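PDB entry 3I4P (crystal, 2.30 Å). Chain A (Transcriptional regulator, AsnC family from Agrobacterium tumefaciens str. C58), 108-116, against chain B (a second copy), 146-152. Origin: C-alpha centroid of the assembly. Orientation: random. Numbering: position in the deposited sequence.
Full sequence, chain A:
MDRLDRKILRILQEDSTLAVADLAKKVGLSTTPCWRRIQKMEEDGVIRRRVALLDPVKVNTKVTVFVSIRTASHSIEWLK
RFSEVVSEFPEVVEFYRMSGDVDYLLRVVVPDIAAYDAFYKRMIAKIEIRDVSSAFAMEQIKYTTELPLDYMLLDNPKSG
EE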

# COMPACT_ATOMS: atom_id res chain seq x y z
N VAL A 108 -3.39 -19.12 -12.84
CA VAL A 108 -2.47 -19.80 -13.76
C VAL A 108 -2.00 -21.06 -13.06
O VAL A 108 -1.73 -21.05 -11.86
CB VAL A 108 -1.24 -18.87 -14.14
CG1 VAL A 108 -0.11 -19.64 -14.87
CG2 VAL A 108 -1.73 -17.63 -14.95
N VAL A 109 -1.92 -22.16 -13.81
CA VAL A 109 -1.37 -23.43 -13.28
C VAL A 109 -0.14 -23.89 -14.14
O VAL A 109 -0.14 -23.81 -15.39
CB VAL A 109 -2.47 -24.53 -13.14
CG1 VAL A 109 -3.60 -24.07 -12.14
CG2 VAL A 109 -3.06 -24.86 -14.48
N VAL A 110 0.89 -24.35 -13.43
CA VAL A 110 2.18 -24.73 -13.98
C VAL A 110 2.79 -25.75 -12.99
O VAL A 110 2.32 -25.86 -11.84
CB VAL A 110 3.13 -23.49 -14.18
CG1 VAL A 110 2.67 -22.62 -15.36
CG2 VAL A 110 3.27 -22.66 -12.91
N PRO A 111 3.85 -26.49 -13.41
CA PRO A 111 4.53 -27.42 -12.47
C PRO A 111 5.42 -26.74 -11.42
O PRO A 111 5.57 -27.27 -10.31
CB PRO A 111 5.39 -28.29 -13.39
CG PRO A 111 5.58 -27.45 -14.63
CD PRO A 111 4.30 -26.69 -14.80
N ASP A 112 6.00 -25.60 -11.76
CA ASP A 112 7.04 -24.98 -10.91
C ASP A 112 7.27 -23.50 -11.27
O ASP A 112 6.72 -23.00 -12.25
CB ASP A 112 8.35 -25.78 -10.96
CG ASP A 112 8.86 -26.05 -12.39
OD1 ASP A 112 8.65 -25.23 -13.31
OD2 ASP A 112 9.51 -27.11 -12.57
N ILE A 113 8.10 -22.82 -10.46
CA ILE A 113 8.47 -21.43 -10.67
C ILE A 113 9.08 -21.21 -12.06
O ILE A 113 8.70 -20.27 -12.75
CB ILE A 113 9.42 -20.91 -9.51
CG1 ILE A 113 8.61 -20.61 -8.26
CG2 ILE A 113 10.22 -19.67 -9.90
CD1 ILE A 113 9.52 -20.49 -6.98
N ALA A 114 10.00 -22.06 -12.49
CA ALA A 114 10.63 -21.91 -13.81
C ALA A 114 9.59 -21.98 -14.95
O ALA A 114 9.66 -21.16 -15.86
CB ALA A 114 11.77 -22.93 -14.02
N ALA A 115 8.65 -22.93 -14.87
CA ALA A 115 7.54 -23.02 -15.84
C ALA A 115 6.70 -21.73 -15.81
O ALA A 115 6.20 -21.30 -16.82
CB ALA A 115 6.64 -24.25 -15.56
N TYR A 116 6.54 -21.13 -14.64
CA TYR A 116 5.81 -19.88 -14.52
C TYR A 116 6.55 -18.77 -15.17
O TYR A 116 5.96 -17.98 -15.90
CB TYR A 116 5.48 -19.44 -13.08
CG TYR A 116 4.75 -18.12 -13.09
CD1 TYR A 116 3.43 -18.05 -13.54
CD2 TYR A 116 5.37 -16.93 -12.71
CE1 TYR A 116 2.74 -16.84 -13.58
CE2 TYR A 116 4.67 -15.71 -12.74
CZ TYR A 116 3.37 -15.70 -13.19
OH TYR A 116 2.66 -14.56 -13.26
N GLU B 146 -10.36 -27.40 -17.60
CA GLU B 146 -9.25 -27.99 -18.39
C GLU B 146 -7.90 -27.50 -17.89
O GLU B 146 -7.61 -26.30 -17.88
CB GLU B 146 -9.38 -27.65 -19.87
CG GLU B 146 -10.65 -28.22 -20.50
CD GLU B 146 -11.02 -27.61 -21.83
OE1 GLU B 146 -10.11 -27.10 -22.53
OE2 GLU B 146 -12.21 -27.65 -22.21
N LEU B 147 -7.07 -28.44 -17.48
CA LEU B 147 -5.68 -28.18 -17.18
C LEU B 147 -4.84 -28.15 -18.47
O LEU B 147 -5.17 -28.80 -19.45
CB LEU B 147 -5.15 -29.24 -16.19
CG LEU B 147 -5.89 -29.30 -14.83
CD1 LEU B 147 -5.36 -30.45 -13.97
CD2 LEU B 147 -5.83 -27.93 -14.06
N PRO B 148 -3.73 -27.38 -18.46
CA PRO B 148 -2.76 -27.48 -19.58
C PRO B 148 -2.10 -28.85 -19.56
O PRO B 148 -1.72 -29.34 -18.47
CB PRO B 148 -1.75 -26.35 -19.28
CG PRO B 148 -1.86 -26.10 -17.78
CD PRO B 148 -3.31 -26.41 -17.42
N LEU B 149 -2.00 -29.50 -20.72
CA LEU B 149 -1.53 -30.87 -20.78
C LEU B 149 -0.12 -30.95 -21.39
O LEU B 149 0.46 -32.04 -21.49
CB LEU B 149 -2.55 -31.76 -21.50
CG LEU B 149 -3.95 -31.83 -20.85
CD1 LEU B 149 -4.91 -32.65 -21.70
CD2 LEU B 149 -3.87 -32.40 -19.46
N ASP B 150 0.43 -29.78 -21.74
CA ASP B 150 1.77 -29.67 -22.28
C ASP B 150 2.88 -30.08 -21.29
O ASP B 150 3.97 -30.35 -21.70
CB ASP B 150 2.01 -28.24 -22.81
N TYR B 151 2.59 -30.18 -19.99
CA TYR B 151 3.63 -30.46 -18.99
C TYR B 151 3.66 -31.91 -18.51
O TYR B 151 4.54 -32.29 -17.71
CB TYR B 151 3.39 -29.55 -17.77
CG TYR B 151 3.39 -28.07 -18.12
CD1 TYR B 151 4.60 -27.40 -18.36
CD2 TYR B 151 2.22 -27.36 -18.22
CE1 TYR B 151 4.63 -26.04 -18.68
CE2 TYR B 151 2.23 -25.99 -18.55
CZ TYR B 151 3.45 -25.35 -18.76
OH TYR B 151 3.49 -24.01 -19.07
N MSE B 152 2.67 -32.68 -18.94
CA MSE B 152 2.49 -34.08 -18.53
C MSE B 152 3.77 -34.89 -18.74
O MSE B 152 4.50 -34.70 -19.74
CB MSE B 152 1.40 -34.76 -19.35
CG MSE B 152 0.05 -34.50 -18.91
SE MSE B 152 -1.21 -35.50 -19.98
CE MSE B 152 -0.82 -37.28 -19.31
O HOH W 1 5.85 -22.85 -19.06

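Contacts between copies of a protein need not rest on direct hydrogen bonds; shape and apolar surface can do most of the work, with water completing what polar groups remain. The meeting of residues 108-116 of chain A with residues 146-152 of chain B in this AsnC-family regulator is a compact example. About 248 Å² is buried between the two stretches, counting both sides, and no direct hydrogen bond crosses between them.

The backbones set the terms. Chain A presents the end of a strand, residues 108-110, followed by a short link at Pro A111 and Asp A112 and then the first turn of a helix. Chain B contributes an irregular segment that closes in a type I turn from Leu B149 to Met B152 (selenomethionine), whose Met B152 N to Leu B149 O hydrogen bond is weak at 3.4 Å. The main chains stay well apart: the CA atoms of Val A109 and Leu B147 are separated by 7.5 Å, and those of Pro A111 and Tyr B151 by 7.2 Å. Such spacing leaves room for side chains to fill the gap.

Aliphatic packing dominates at the strand. Val A109 points its CA-to-CB bond toward chain B, and its CG2 comes within 3.3 Å of Pro B148 CD, a tight contact between two carbons. The same methyl, CG2 of Val A109, lies 4.2 Å from Leu B147 CD2. The CA-to-CB bond of Leu B147 is directed sideways, but the end of its side chain comes nearer and so reaches the valine. With no polar group to satisfy on any of these side chains, the gain comes from van der Waals contact and the exclusion of solvent.

The aromatic contacts centre on Tyr B151, which has the largest area covered by the opposing stretch. Pro A111 lies over one face of its ring: Pro A111 CD is 3.8 Å from the centroid of the Tyr B151 ring and 16° off the normal. This is a CH-pi arrangement, in which the slightly positive hydrogens of a proline CD, polarised by the adjacent nitrogen, suit the electron-rich face of the aromatic ring. Two further residues approach the ring obliquely. Ala A115 CB is 4.1 Å from Tyr B151 CE1, while Val A110 CG1 is 4.0 Å from Tyr B151 OH, close to the polar end of the side chain.

Polar chemistry enters through one water. It donates to Ala A115 O at 2.7 Å and to Tyr B151 OH at 2.6 Å, measured from the water oxygen, thereby joining the helix backbone to the tyrosine hydroxyl.

Hydrogen bonds within chain A shape the surface that receives the ring. Asp A112 occupies the N-cap position, where its OD1 accepts from Ala A115 N at 2.8 Å, satisfying an amide that the first helical turn leaves free. Asp A112 O also accepts from Tyr A116 N at 3.0 Å. Together these bonds tie the link to the helix start, next to Pro A111 and Ala A115, two of the three residues that meet Tyr B151.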